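Local coordinates for protein citrinin polyketide synthase (Monascus purpureus, PDB 5MPT) that builds the polyketide precursor of the mycotoxin citrinin, and is represented here by its C-methyltransferase domain, crystallised with S-adenosyl-L-homocysteine, at residues 85-89 / 149-153; 138-142 / 322-326; 298-302 / 353-359. One frame throughout, in Å; residues are numbered along the deposited sequence. Where two conformers were deposited one is given.

Contact 1: residues 85-89 / 149-153; sequences HERFM and FADCI
This is a buried helix-to-helix contact in the helical N-terminal part of the C-methyltransferase domain, joining the start of helix 86-98 to the short helix 149-154. His85 occupies the N-cap position, and its carbonyl already receives the amide of Met89 (N to O 2.7 Å); on the other side Ile153 N closes a full turn on Phe149 O at 3.0 Å. The backbones come nearest where the CA atoms of His85 and Ile153 stand 6.8 Å apart. His85 turns its imidazole to the end of the second segment: with chi1 m, its CD2 lies 3.4 Å from Ile153 O, close to the ring plane. A water bridges His85 and Cys152, 2.8 Å from His85 NE2 and donating to Cys152 O at 2.7 Å, so the two segments share a polar link without a direct hydrogen bond. The rest is apolar. Phe88, chi1 t, brings CZ to 3.7 Å from Phe149 CE1; the rings meet rim to rim, centroids 5.8 Å apart and planes at 64°. Met89, with all three chi angles m, sends CE to 3.9 Å from Ile153 CD1, while its SD sits 5.5 Å from the Phe149 ring centroid, an oblique Met-aromatic contact. Phe149 itself is t and also stacks on Phe325, and Phe60 and Ala59 of helix 40-62 pack against Met89 and Phe149. Segment 85-89 falls within the family's methyltransferase helix-turn-helix region, and the interlocked aromatic, methionine and isoleucine side chains are those of a helical-bundle core, away from the methyl-transfer site.

Contact 2: residues 138-142 / 322-326; sequences EHKLT and WVDFI
Glu138 begins the contact: its CB sits 3.4 Å from the centroid of the six-membered ring of Trp322, 11° off the normal, a CH-pi contact over the indole face. Its carboxylate turns to Ser180 and Tyr40, and Tyr40 also bonds Trp322 NE1. The indole is set by chi1 p and chi2 -100°. Both segments are helical and run roughly the same way, their axes 10.2 Å apart and crossing at 38°; they bring helix 136-146 of the N-terminal helical part against helix 321-327, inserted between strand 309-316 and helix 347-356, ahead of strand 361-364, in the Rossmann-like methyltransferase fold. Leu141, chi1 t, puts CG 3.8 Å from Ile326 CD1; its side chain lies about 7 Å from that of the catalytic Tyr177. The backbones are nearest at Thr142 CA and Ile326 CA, 6.3 Å apart. Thr142 OG1 donates to Glu138 O (2.7 Å) and faces Trp322 CB and Ile326 CD1, each at 3.6 Å, while Thr142 O meets the edge of Phe325 at CE2, 3.8 Å.

Contact 3: residues 298-302 / 353-359; sequences TRNIH and ILTSVGY
Tyr359 lays its ring face against the edge of His302, an edge-to-face (T-shaped) pair with centroids 4.8 Å apart and planes at 86°. The contact belongs to the Rossmann-like methyltransferase fold, where helix 294-304 and the end of helix 347-356 pack side by side over the central sheet; Leu311 on strand 309-316 touches Ile301, Leu354 and Tyr359 from the sheet side. Helix 347-356 finishes in a Schellman motif: Gly358, at phi 116°, leaves the helical conformation, with Tyr359 N bonded to Leu354 O at 3.1 Å and Gly358 N to Thr355 O at 3.2 Å. A CB at these backbone angles would jam against the preceding carbonyl, which calls for glycine. This turn carries Tyr359 (chi1 m, chi2 85°) toward helix 294-304, where its OH donates to Thr298 O at 2.8 Å, a carbonyl that also accepts from His302 N at 2.9 Å. The register pairs Thr298 with Leu354 (CA atoms 6.5 Å apart), Arg299 with Val357 (5.4 Å) and His302 with Tyr359 (7.2 Å). Thr298, chi1 p, is wedged in the middle: OG1, bonded within its own helix to Leu294 O, is 3.4 Å from Ile353 CG2 and 3.5 Å from Val357 CG2, while CG2 is 3.9 Å from Leu354 CD2. His302, chi1 t, hydrogen-bonds through NE2 to Ala382 O. At the exposed side, Arg299 places a guanidinium face over Val357, NH2 to CG1 3.4 Å, and its NE donates to a water at 2.7 Å that bonds weakly to Val357 O at 3.3 Å.

How the contacts relate
Contacts 1 and 2 are neighbours in one buried core: their centres are 14 Å apart, helices 136-146 and 149-154 follow each other in the chain, and helix 321-327 also touches both segments of contact 1, Phe88 CZ lying 3.4 Å from Phe325 O and Phe149 CE1 3.4 Å from Phe325 CE1. Contact 3 sits apart, its centre 34 Å from that of contact 1 and 31 Å from that of contact 2, on the Rossmann-like half and partly open to solvent. The chemistry follows: contacts 1 and 2 rely mainly on aromatic and aliphatic side chains, whereas contact 3 adds a direct tyrosine-to-carbonyl hydrogen bond and an arginine at its exposed edge.

Contact 1: residues 85-89 / 149-153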
ATOM      1  N   HIS A  85      12.430   9.237  14.488  1.00 25.58           N
ATOM      2  CA  HIS A  85      11.487   8.169  14.748  1.00 23.98           C
ATOM      3  C   HIS A  85      10.438   8.534  15.798  1.00 25.18           C
ATOM      4  O   HIS A  85       9.635   7.677  16.168  1.00 25.28           O
ATOM      5  CB  HIS A  85      12.214   6.894  15.166  1.00 23.65           C
ATOM      6  CG  HIS A  85      13.040   6.276  14.079  1.00 24.55           C
ATOM      7  ND1 HIS A  85      12.573   6.106  12.792  1.00 25.02           N
ATOM      8  CD2 HIS A  85      14.295   5.769  14.093  1.00 24.51           C
ATOM      9  CE1 HIS A  85      13.511   5.534  12.055  1.00 23.51           C
ATOM     10  NE2 HIS A  85      14.571   5.328  12.819  1.00 23.45           N
ATOM     11  N   GLU A  86      10.368   9.795  16.223  1.00 27.36           N
ATOM     12  CA  GLU A  86       9.419  10.188  17.266  1.00 30.15           C
ATOM     13  C   GLU A  86       7.986   9.779  16.935  1.00 30.24           C
ATOM     14  O   GLU A  86       7.309   9.176  17.767  1.00 31.72           O
ATOM     15  CB  GLU A  86       9.492  11.698  17.522  1.00 34.13           C
ATOM     16  CG  GLU A  86       8.560  12.185  18.637  1.00 36.95           C
ATOM     17  CD  GLU A  86       8.945  11.648  19.992  1.00 41.55           C
ATOM     18  OE1 GLU A  86      10.077  11.130  20.123  1.00 41.34           O
ATOM     19  OE2 GLU A  86       8.113  11.741  20.924  1.00 45.67           O
ATOM     20  N   ARG A  87       7.477  10.151  15.751  1.00 30.07           N
ATOM     21  CA  ARG A  87       6.091   9.833  15.421  1.00 30.16           C
ATOM     22  C   ARG A  87       5.872   8.323  15.367  1.00 31.52           C
ATOM     23  O   ARG A  87       4.872   7.804  15.883  1.00 33.96           O
ATOM     24  CB  ARG A  87       5.715  10.502  14.094  1.00 29.18           C
ATOM     25  CG  ARG A  87       5.655  12.039  14.210  1.00 30.58           C
ATOM     26  CD  ARG A  87       5.520  12.714  12.850  1.00 32.20           C
ATOM     27  NE  ARG A  87       6.756  12.572  12.096  1.00 31.98           N
ATOM     28  CZ  ARG A  87       6.941  13.011  10.863  1.00 31.52           C
ATOM     29  NH1 ARG A  87       5.957  13.636  10.219  1.00 32.23           N
ATOM     30  NH2 ARG A  87       8.112  12.830  10.271  1.00 30.02           N
ATOM     31  N   PHE A  88       6.790   7.610  14.713  1.00 26.32           N
ATOM     32  CA  PHE A  88       6.764   6.147  14.700  1.00 25.95           C
ATOM     33  C   PHE A  88       6.751   5.563  16.111  1.00 28.20           C
ATOM     34  O   PHE A  88       5.942   4.677  16.427  1.00 28.92           O
ATOM     35  CB  PHE A  88       7.977   5.661  13.910  1.00 26.32           C
ATOM     36  CG  PHE A  88       8.091   4.173  13.777  1.00 27.17           C
ATOM     37  CD1 PHE A  88       7.016   3.395  13.410  1.00 23.80           C
ATOM     38  CD2 PHE A  88       9.314   3.558  13.993  1.00 30.36           C
ATOM     39  CE1 PHE A  88       7.161   2.036  13.265  1.00 24.32           C
ATOM     40  CE2 PHE A  88       9.458   2.219  13.843  1.00 31.27           C
ATOM     41  CZ  PHE A  88       8.370   1.448  13.461  1.00 27.90           C
ATOM     42  N   MET A  89       7.647   6.033  16.983  1.00 28.42           N
ATOM     43  CA  MET A  89       7.714   5.390  18.280  1.00 25.23           C
ATOM     44  C   MET A  89       6.479   5.677  19.111  1.00 27.87           C
ATOM     45  O   MET A  89       6.108   4.856  19.952  1.00 29.90           O
ATOM     46  CB  MET A  89       8.987   5.800  19.020  1.00 22.69           C
ATOM     47  CG  MET A  89      10.225   5.197  18.355  1.00 24.17           C
ATOM     48  SD  MET A  89      10.227   3.402  18.339  1.00 25.89           S
ATOM     49  CE  MET A  89      10.188   3.042  20.102  1.00 24.24           C
ATOM     50  N   PHE A 149      14.963  -4.614  15.234  1.00 25.52           N
ATOM     51  CA  PHE A 149      14.190  -3.406  15.508  1.00 22.95           C
ATOM     52  C   PHE A 149      14.953  -2.434  16.391  1.00 21.75           C
ATOM     53  O   PHE A 149      14.948  -1.226  16.135  1.00 23.98           O
ATOM     54  CB  PHE A 149      12.856  -3.768  16.154  1.00 22.21           C
ATOM     55  CG  PHE A 149      11.892  -2.629  16.197  1.00 25.45           C
ATOM     56  CD1 PHE A 149      11.251  -2.228  15.045  1.00 27.69           C
ATOM     57  CD2 PHE A 149      11.606  -1.973  17.373  1.00 25.58           C
ATOM     58  CE1 PHE A 149      10.375  -1.177  15.053  1.00 26.74           C
ATOM     59  CE2 PHE A 149      10.721  -0.910  17.392  1.00 25.89           C
ATOM     60  CZ  PHE A 149      10.082  -0.536  16.218  1.00 25.01           C
ATOM     61  N   ALA A 150      15.602  -2.929  17.446  1.00 22.75           N
ATOM     62  CA  ALA A 150      16.396  -2.044  18.290  1.00 24.64           C
ATOM     63  C   ALA A 150      17.522  -1.411  17.485  1.00 26.72           C
ATOM     64  O   ALA A 150      17.769  -0.195  17.580  1.00 25.61           O
ATOM     65  CB  ALA A 150      16.932  -2.816  19.504  1.00 25.11           C
ATOM     66  N   ASP A 151      18.207  -2.205  16.658  1.00 27.65           N
ATOM     67  CA  ASP A 151      19.264  -1.631  15.828  1.00 27.77           C
ATOM     68  C   ASP A 151      18.728  -0.555  14.886  1.00 25.02           C
ATOM     69  O   ASP A 151      19.397   0.466  14.669  1.00 24.98           O
ATOM     70  CB  ASP A 151      19.982  -2.728  15.044  1.00 32.46           C
ATOM     71  CG  ASP A 151      20.947  -3.498  15.896  1.00 35.77           C
ATOM     72  OD1 ASP A 151      21.071  -3.134  17.088  1.00 35.21           O
ATOM     73  OD2 ASP A 151      21.585  -4.440  15.381  1.00 38.56           O
ATOM     74  N   CYS A 152      17.536  -0.762  14.299  1.00 24.43           N
ATOM     75  CA  CYS A 152      16.975   0.228  13.377  1.00 24.30           C
ATOM     76  C   CYS A 152      16.598   1.518  14.091  1.00 22.94           C
ATOM     77  O   CYS A 152      16.954   2.608  13.637  1.00 24.18           O
ATOM     78  CB  CYS A 152      15.743  -0.331  12.638  1.00 27.75           C
ATOM     79  SG  CYS A 152      16.152  -1.532  11.400  1.00 28.29           S
ATOM     80  N   ILE A 153      15.864   1.436  15.202  1.00 22.08           N
ATOM     81  CA  ILE A 153      15.387   2.684  15.768  1.00 20.62           C
ATOM     82  C   ILE A 153      16.516   3.498  16.375  1.00 21.74           C
ATOM     83  O   ILE A 153      16.353   4.706  16.523  1.00 21.42           O
ATOM     84  CB  ILE A 153      14.273   2.490  16.801  1.00 18.85           C
ATOM     85  CG1 ILE A 153      14.711   1.674  17.996  1.00 20.89           C
ATOM     86  CG2 ILE A 153      13.024   1.766  16.122  1.00 18.97           C
ATOM     87  CD1 ILE A 153      13.606   1.510  19.054  1.00 24.25           C
TER
HETATM   88  O   HOH W   1      16.646   4.025  11.402  1.00 28.21           O

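Contact 2: residues 138-142 / 322-326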
ATOM      1  N   GLU A 138       4.486 -11.113   4.071  1.00 23.28           N
ATOM      2  CA  GLU A 138       4.478 -10.003   5.015  1.00 23.51           C
ATOM      3  C   GLU A 138       4.912 -10.439   6.396  1.00 24.33           C
ATOM      4  O   GLU A 138       5.388  -9.614   7.185  1.00 26.02           O
ATOM      5  CB  GLU A 138       3.103  -9.362   5.119  1.00 21.95           C
ATOM      6  CG  GLU A 138       1.978 -10.298   5.492  1.00 21.45           C
ATOM      7  CD  GLU A 138       1.175 -10.716   4.288  1.00 21.36           C
ATOM      8  OE1 GLU A 138       1.816 -11.079   3.268  1.00 20.48           O
ATOM      9  OE2 GLU A 138      -0.062 -10.698   4.406  1.00 22.00           O
ATOM     10  N   HIS A 139       4.746 -11.713   6.707  1.00 22.53           N
ATOM     11  CA  HIS A 139       5.209 -12.223   7.997  1.00 22.55           C
ATOM     12  C   HIS A 139       6.719 -12.385   8.014  1.00 23.50           C
ATOM     13  O   HIS A 139       7.373 -12.068   9.020  1.00 26.23           O
ATOM     14  CB  HIS A 139       4.465 -13.526   8.275  1.00 24.31           C
ATOM     15  CG  HIS A 139       2.996 -13.315   8.361  1.00 22.95           C
ATOM     16  ND1 HIS A 139       2.068 -14.266   7.979  1.00 22.50           N
ATOM     17  CD2 HIS A 139       2.289 -12.220   8.720  1.00 22.91           C
ATOM     18  CE1 HIS A 139       0.856 -13.773   8.151  1.00 22.74           C
ATOM     19  NE2 HIS A 139       0.959 -12.528   8.577  1.00 23.72           N
ATOM     20  N   LYS A 140       7.293 -12.855   6.906  1.00 22.45           N
ATOM     21  CA  LYS A 140       8.740 -12.879   6.785  1.00 23.33           C
ATOM     22  C   LYS A 140       9.304 -11.465   6.847  1.00 24.73           C
ATOM     23  O   LYS A 140      10.331 -11.232   7.505  1.00 27.30           O
ATOM     24  CB  LYS A 140       9.157 -13.553   5.480  1.00 25.53           C
ATOM     25  CG  LYS A 140       8.767 -15.009   5.329  1.00 28.59           C
ATOM     26  CD  LYS A 140       9.314 -15.549   4.005  1.00 32.63           C
ATOM     27  CE  LYS A 140       8.919 -16.985   3.739  1.00 41.72           C
ATOM     28  NZ  LYS A 140       9.093 -17.306   2.280  1.00 49.70           N
ATOM     29  N   LEU A 141       8.663 -10.511   6.159  1.00 25.18           N
ATOM     30  CA  LEU A 141       9.128  -9.133   6.226  1.00 23.06           C
ATOM     31  C   LEU A 141       9.027  -8.598   7.646  1.00 23.46           C
ATOM     32  O   LEU A 141       9.888  -7.829   8.092  1.00 25.51           O
ATOM     33  CB  LEU A 141       8.332  -8.252   5.270  1.00 23.07           C
ATOM     34  CG  LEU A 141       8.925  -6.885   4.899  1.00 24.71           C
ATOM     35  CD1 LEU A 141      10.255  -7.043   4.196  1.00 26.24           C
ATOM     36  CD2 LEU A 141       7.932  -6.157   4.038  1.00 25.02           C
ATOM     37  N   THR A 142       7.969  -8.979   8.363  1.00 25.50           N
ATOM     38  CA  THR A 142       7.798  -8.529   9.739  1.00 25.32           C
ATOM     39  C   THR A 142       8.991  -8.945  10.609  1.00 24.59           C
ATOM     40  O   THR A 142       9.525  -8.144  11.402  1.00 24.47           O
ATOM     41  CB  THR A 142       6.484  -9.100  10.278  1.00 25.42           C
ATOM     42  OG1 THR A 142       5.384  -8.453   9.621  1.00 24.63           O
ATOM     43  CG2 THR A 142       6.364  -8.905  11.798  1.00 24.08           C
ATOM     44  N   TRP A 322       1.166  -4.681  11.204  1.00 19.04           N
ATOM     45  CA  TRP A 322       2.437  -5.083  10.603  1.00 21.64           C
ATOM     46  C   TRP A 322       2.903  -4.102   9.536  1.00 23.25           C
ATOM     47  O   TRP A 322       4.114  -3.948   9.336  1.00 22.40           O
ATOM     48  CB  TRP A 322       2.388  -6.489  10.022  1.00 21.72           C
ATOM     49  CG  TRP A 322       1.570  -6.712   8.733  1.00 18.06           C
ATOM     50  CD1 TRP A 322       0.316  -7.228   8.642  1.00 20.62           C
ATOM     51  CD2 TRP A 322       1.974  -6.402   7.380  1.00 21.41           C
ATOM     52  NE1 TRP A 322      -0.083  -7.266   7.327  1.00 19.78           N
ATOM     53  CE2 TRP A 322       0.917  -6.768   6.538  1.00 19.66           C
ATOM     54  CE3 TRP A 322       3.130  -5.867   6.809  1.00 22.86           C
ATOM     55  CZ2 TRP A 322       0.987  -6.626   5.177  1.00 20.46           C
ATOM     56  CZ3 TRP A 322       3.191  -5.723   5.469  1.00 22.70           C
ATOM     57  CH2 TRP A 322       2.133  -6.101   4.653  1.00 21.65           C
ATOM     58  N   VAL A 323       1.976  -3.443   8.841  1.00 21.99           N
ATOM     59  CA  VAL A 323       2.361  -2.446   7.843  1.00 21.64           C
ATOM     60  C   VAL A 323       3.043  -1.256   8.514  1.00 22.51           C
ATOM     61  O   VAL A 323       4.137  -0.828   8.113  1.00 22.75           O
ATOM     62  CB  VAL A 323       1.126  -2.004   7.033  1.00 23.15           C
ATOM     63  CG1 VAL A 323       1.484  -0.906   6.032  1.00 23.18           C
ATOM     64  CG2 VAL A 323       0.485  -3.223   6.340  1.00 23.45           C
ATOM     65  N   ASP A 324       2.391  -0.675   9.520  1.00 22.56           N
ATOM     66  CA  ASP A 324       3.039   0.385  10.290  1.00 23.00           C
ATOM     67  C   ASP A 324       4.365  -0.072  10.879  1.00 21.02           C
ATOM     68  O   ASP A 324       5.344   0.675  10.891  1.00 23.97           O
ATOM     69  CB  ASP A 324       2.121   0.870  11.403  1.00 26.43           C
ATOM     70  CG  ASP A 324       1.102   1.853  10.903  1.00 30.37           C
ATOM     71  OD1 ASP A 324       1.532   2.779  10.194  1.00 31.67           O
ATOM     72  OD2 ASP A 324      -0.098   1.709  11.219  1.00 30.94           O
ATOM     73  N   PHE A 325       4.408  -1.283  11.417  1.00 21.69           N
ATOM     74  CA  PHE A 325       5.592  -1.746  12.137  1.00 22.75           C
ATOM     75  C   PHE A 325       6.813  -1.775  11.232  1.00 24.58           C
ATOM     76  O   PHE A 325       7.928  -1.455  11.661  1.00 26.07           O
ATOM     77  CB  PHE A 325       5.317  -3.131  12.698  1.00 21.53           C
ATOM     78  CG  PHE A 325       6.469  -3.735  13.451  1.00 23.49           C
ATOM     79  CD1 PHE A 325       6.987  -3.121  14.580  1.00 25.63           C
ATOM     80  CD2 PHE A 325       7.046  -4.929  13.036  1.00 24.09           C
ATOM     81  CE1 PHE A 325       8.034  -3.692  15.269  1.00 25.96           C
ATOM     82  CE2 PHE A 325       8.092  -5.505  13.736  1.00 24.60           C
ATOM     83  CZ  PHE A 325       8.605  -4.857  14.831  1.00 25.06           C
ATOM     84  N   ILE A 326       6.619  -2.156   9.972  1.00 24.94           N
ATOM     85  CA  ILE A 326       7.712  -2.249   9.011  1.00 25.54           C
ATOM     86  C   ILE A 326       7.947  -0.924   8.325  1.00 26.46           C
ATOM     87  O   ILE A 326       9.062  -0.408   8.316  1.00 25.73           O
ATOM     88  CB  ILE A 326       7.418  -3.302   7.941  1.00 22.76           C
ATOM     89  CG1 ILE A 326       7.227  -4.660   8.606  1.00 23.38           C
ATOM     90  CG2 ILE A 326       8.531  -3.324   6.883  1.00 23.29           C
ATOM     91  CD1 ILE A 326       6.672  -5.734   7.705  1.00 25.11           C
TER

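Contact 3: residues 298-302 / 353-359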
ATOM      1  N   THR A 298      -2.771  14.911  -6.423  1.00 21.44           N
ATOM      2  CA  THR A 298      -3.921  14.503  -7.200  1.00 22.75           C
ATOM      3  C   THR A 298      -4.261  15.566  -8.236  1.00 24.25           C
ATOM      4  O   THR A 298      -4.811  15.243  -9.286  1.00 23.84           O
ATOM      5  CB  THR A 298      -5.127  14.176  -6.294  1.00 22.66           C
ATOM      6  OG1 THR A 298      -5.511  15.333  -5.554  1.00 25.27           O
ATOM      7  CG2 THR A 298      -4.839  12.978  -5.311  1.00 23.28           C
ATOM      8  N   ARG A 299      -3.927  16.828  -7.972  0.60 27.85           N
ATOM      9  CA  ARG A 299      -4.082  17.861  -8.989  0.60 31.68           C
ATOM     10  C   ARG A 299      -3.136  17.610 -10.157  0.60 27.51           C
ATOM     11  O   ARG A 299      -3.533  17.700 -11.328  0.60 27.12           O
ATOM     12  CB  ARG A 299      -3.839  19.242  -8.380  0.60 37.63           C
ATOM     13  CG  ARG A 299      -4.156  20.394  -9.342  0.60 45.96           C
ATOM     14  CD  ARG A 299      -4.040  21.747  -8.674  0.60 52.95           C
ATOM     15  NE  ARG A 299      -5.152  22.038  -7.767  0.60 55.95           N
ATOM     16  CZ  ARG A 299      -5.060  22.120  -6.440  0.60 68.25           C
ATOM     17  NH1 ARG A 299      -3.900  21.933  -5.817  0.60 74.97           N
ATOM     18  NH2 ARG A 299      -6.143  22.400  -5.727  0.60 66.20           N
ATOM     19  N   ASN A 300      -1.877  17.290  -9.858  1.00 26.54           N
ATOM     20  CA  ASN A 300      -0.934  16.923 -10.905  1.00 24.62           C
ATOM     21  C   ASN A 300      -1.485  15.782 -11.751  1.00 22.11           C
ATOM     22  O   ASN A 300      -1.452  15.829 -12.984  1.00 23.04           O
ATOM     23  CB  ASN A 300       0.411  16.522 -10.303  1.00 26.54           C
ATOM     24  CG  ASN A 300       1.133  17.671  -9.628  1.00 29.29           C
ATOM     25  OD1 ASN A 300       0.905  18.843  -9.930  1.00 30.51           O
ATOM     26  ND2 ASN A 300       2.037  17.333  -8.734  1.00 29.63           N
ATOM     27  N   ILE A 301      -1.978  14.728 -11.089  1.00 21.86           N
ATOM     28  CA  ILE A 301      -2.551  13.594 -11.797  1.00 22.80           C
ATOM     29  C   ILE A 301      -3.715  14.048 -12.662  1.00 22.03           C
ATOM     30  O   ILE A 301      -3.855  13.629 -13.819  1.00 20.91           O
ATOM     31  CB  ILE A 301      -2.955  12.520 -10.773  1.00 24.23           C
ATOM     32  CG1 ILE A 301      -1.664  11.944 -10.159  1.00 25.47           C
ATOM     33  CG2 ILE A 301      -3.877  11.529 -11.424  1.00 21.14           C
ATOM     34  CD1 ILE A 301      -1.885  11.042  -8.947  1.00 24.80           C
ATOM     35  N   HIS A 302      -4.577  14.908 -12.118  1.00 21.88           N
ATOM     36  CA  HIS A 302      -5.716  15.390 -12.890  1.00 22.75           C
ATOM     37  C   HIS A 302      -5.279  15.989 -14.217  1.00 23.28           C
ATOM     38  O   HIS A 302      -5.902  15.750 -15.254  1.00 22.79           O
ATOM     39  CB  HIS A 302      -6.500  16.427 -12.088  1.00 23.20           C
ATOM     40  CG  HIS A 302      -7.823  16.763 -12.682  1.00 24.42           C
ATOM     41  ND1 HIS A 302      -7.999  17.792 -13.580  1.00 27.88           N
ATOM     42  CD2 HIS A 302      -9.041  16.206 -12.507  1.00 21.70           C
ATOM     43  CE1 HIS A 302      -9.272  17.847 -13.937  1.00 27.72           C
ATOM     44  NE2 HIS A 302      -9.926  16.880 -13.314  1.00 24.40           N
ATOM     45  N   ILE A 353     -10.242  15.449  -0.975  1.00 27.01           N
ATOM     46  CA  ILE A 353      -9.125  15.979  -1.749  1.00 25.27           C
ATOM     47  C   ILE A 353      -9.476  15.990  -3.226  1.00 24.33           C
ATOM     48  O   ILE A 353      -9.334  17.009  -3.910  1.00 25.68           O
ATOM     49  CB  ILE A 353      -7.856  15.147  -1.505  1.00 25.52           C
ATOM     50  CG1 ILE A 353      -7.476  15.147  -0.011  1.00 28.01           C
ATOM     51  CG2 ILE A 353      -6.719  15.639  -2.387  1.00 26.05           C
ATOM     52  CD1 ILE A 353      -7.025  16.454   0.516  1.00 29.94           C
ATOM     53  N   LEU A 354      -9.905  14.835  -3.740  1.00 23.77           N
ATOM     54  CA  LEU A 354     -10.130  14.655  -5.169  1.00 22.71           C
ATOM     55  C   LEU A 354     -11.155  15.646  -5.691  1.00 23.85           C
ATOM     56  O   LEU A 354     -10.951  16.271  -6.735  1.00 23.57           O
ATOM     57  CB  LEU A 354     -10.573  13.223  -5.429  1.00 22.08           C
ATOM     58  CG  LEU A 354      -9.480  12.191  -5.228  1.00 21.29           C
ATOM     59  CD1 LEU A 354     -10.084  10.809  -5.046  1.00 20.58           C
ATOM     60  CD2 LEU A 354      -8.545  12.202  -6.418  1.00 20.57           C
ATOM     61  N   THR A 355     -12.242  15.840  -4.949  1.00 26.59           N
ATOM     62  CA  THR A 355     -13.265  16.786  -5.371  1.00 28.54           C
ATOM     63  C   THR A 355     -12.713  18.207  -5.394  1.00 29.96           C
ATOM     64  O   THR A 355     -13.007  18.988  -6.309  1.00 30.30           O
ATOM     65  CB  THR A 355     -14.456  16.687  -4.426  1.00 31.96           C
ATOM     66  OG1 THR A 355     -15.016  15.375  -4.517  1.00 35.74           O
ATOM     67  CG2 THR A 355     -15.519  17.699  -4.769  1.00 32.93           C
ATOM     68  N   SER A 356     -11.908  18.557  -4.393  1.00 32.55           N
ATOM     69  CA  SER A 356     -11.416  19.919  -4.271  1.00 33.61           C
ATOM     70  C   SER A 356     -10.458  20.306  -5.390  1.00 32.12           C
ATOM     71  O   SER A 356     -10.300  21.502  -5.651  1.00 35.87           O
ATOM     72  CB  SER A 356     -10.740  20.096  -2.906  1.00 36.00           C
ATOM     73  OG  SER A 356      -9.523  19.371  -2.828  1.00 37.50           O
ATOM     74  N   VAL A 357      -9.814  19.345  -6.058  1.00 28.66           N
ATOM     75  CA  VAL A 357      -8.864  19.658  -7.122  1.00 27.00           C
ATOM     76  C   VAL A 357      -9.462  19.466  -8.517  1.00 28.40           C
ATOM     77  O   VAL A 357      -8.747  19.622  -9.509  1.00 27.97           O
ATOM     78  CB  VAL A 357      -7.562  18.859  -6.971  1.00 26.32           C
ATOM     79  CG1 VAL A 357      -6.990  19.085  -5.568  1.00 25.86           C
ATOM     80  CG2 VAL A 357      -7.750  17.371  -7.249  1.00 24.53           C
ATOM     81  N   GLY A 358     -10.743  19.127  -8.622  1.00 29.53           N
ATOM     82  CA  GLY A 358     -11.413  19.129  -9.917  1.00 30.96           C
ATOM     83  C   GLY A 358     -11.905  17.790 -10.412  1.00 26.91           C
ATOM     84  O   GLY A 358     -12.444  17.741 -11.524  1.00 27.15           O
ATOM     85  N   TYR A 359     -11.760  16.682  -9.692  1.00 23.79           N
ATOM     86  CA  TYR A 359     -12.346  15.435 -10.164  1.00 20.60           C
ATOM     87  C   TYR A 359     -13.861  15.500 -10.015  1.00 26.22           C
ATOM     88  O   TYR A 359     -14.376  16.053  -9.043  1.00 31.71           O
ATOM     89  CB  TYR A 359     -11.771  14.258  -9.382  1.00 18.29           C
ATOM     90  CG  TYR A 359     -10.295  13.955  -9.623  1.00 17.09           C
ATOM     91  CD1 TYR A 359      -9.294  14.621  -8.917  1.00 18.62           C
ATOM     92  CD2 TYR A 359      -9.911  13.040 -10.596  1.00 16.13           C
ATOM     93  CE1 TYR A 359      -7.941  14.330  -9.141  1.00 17.94           C
ATOM     94  CE2 TYR A 359      -8.588  12.745 -10.821  1.00 15.45           C
ATOM     95  CZ  TYR A 359      -7.606  13.404 -10.106  1.00 17.98           C
ATOM     96  OH  TYR A 359      -6.288  13.107 -10.338  1.00 19.18           O
TER
HETATM   97  O   HOH W   2      -7.508  22.646  -8.881  1.00 38.93           O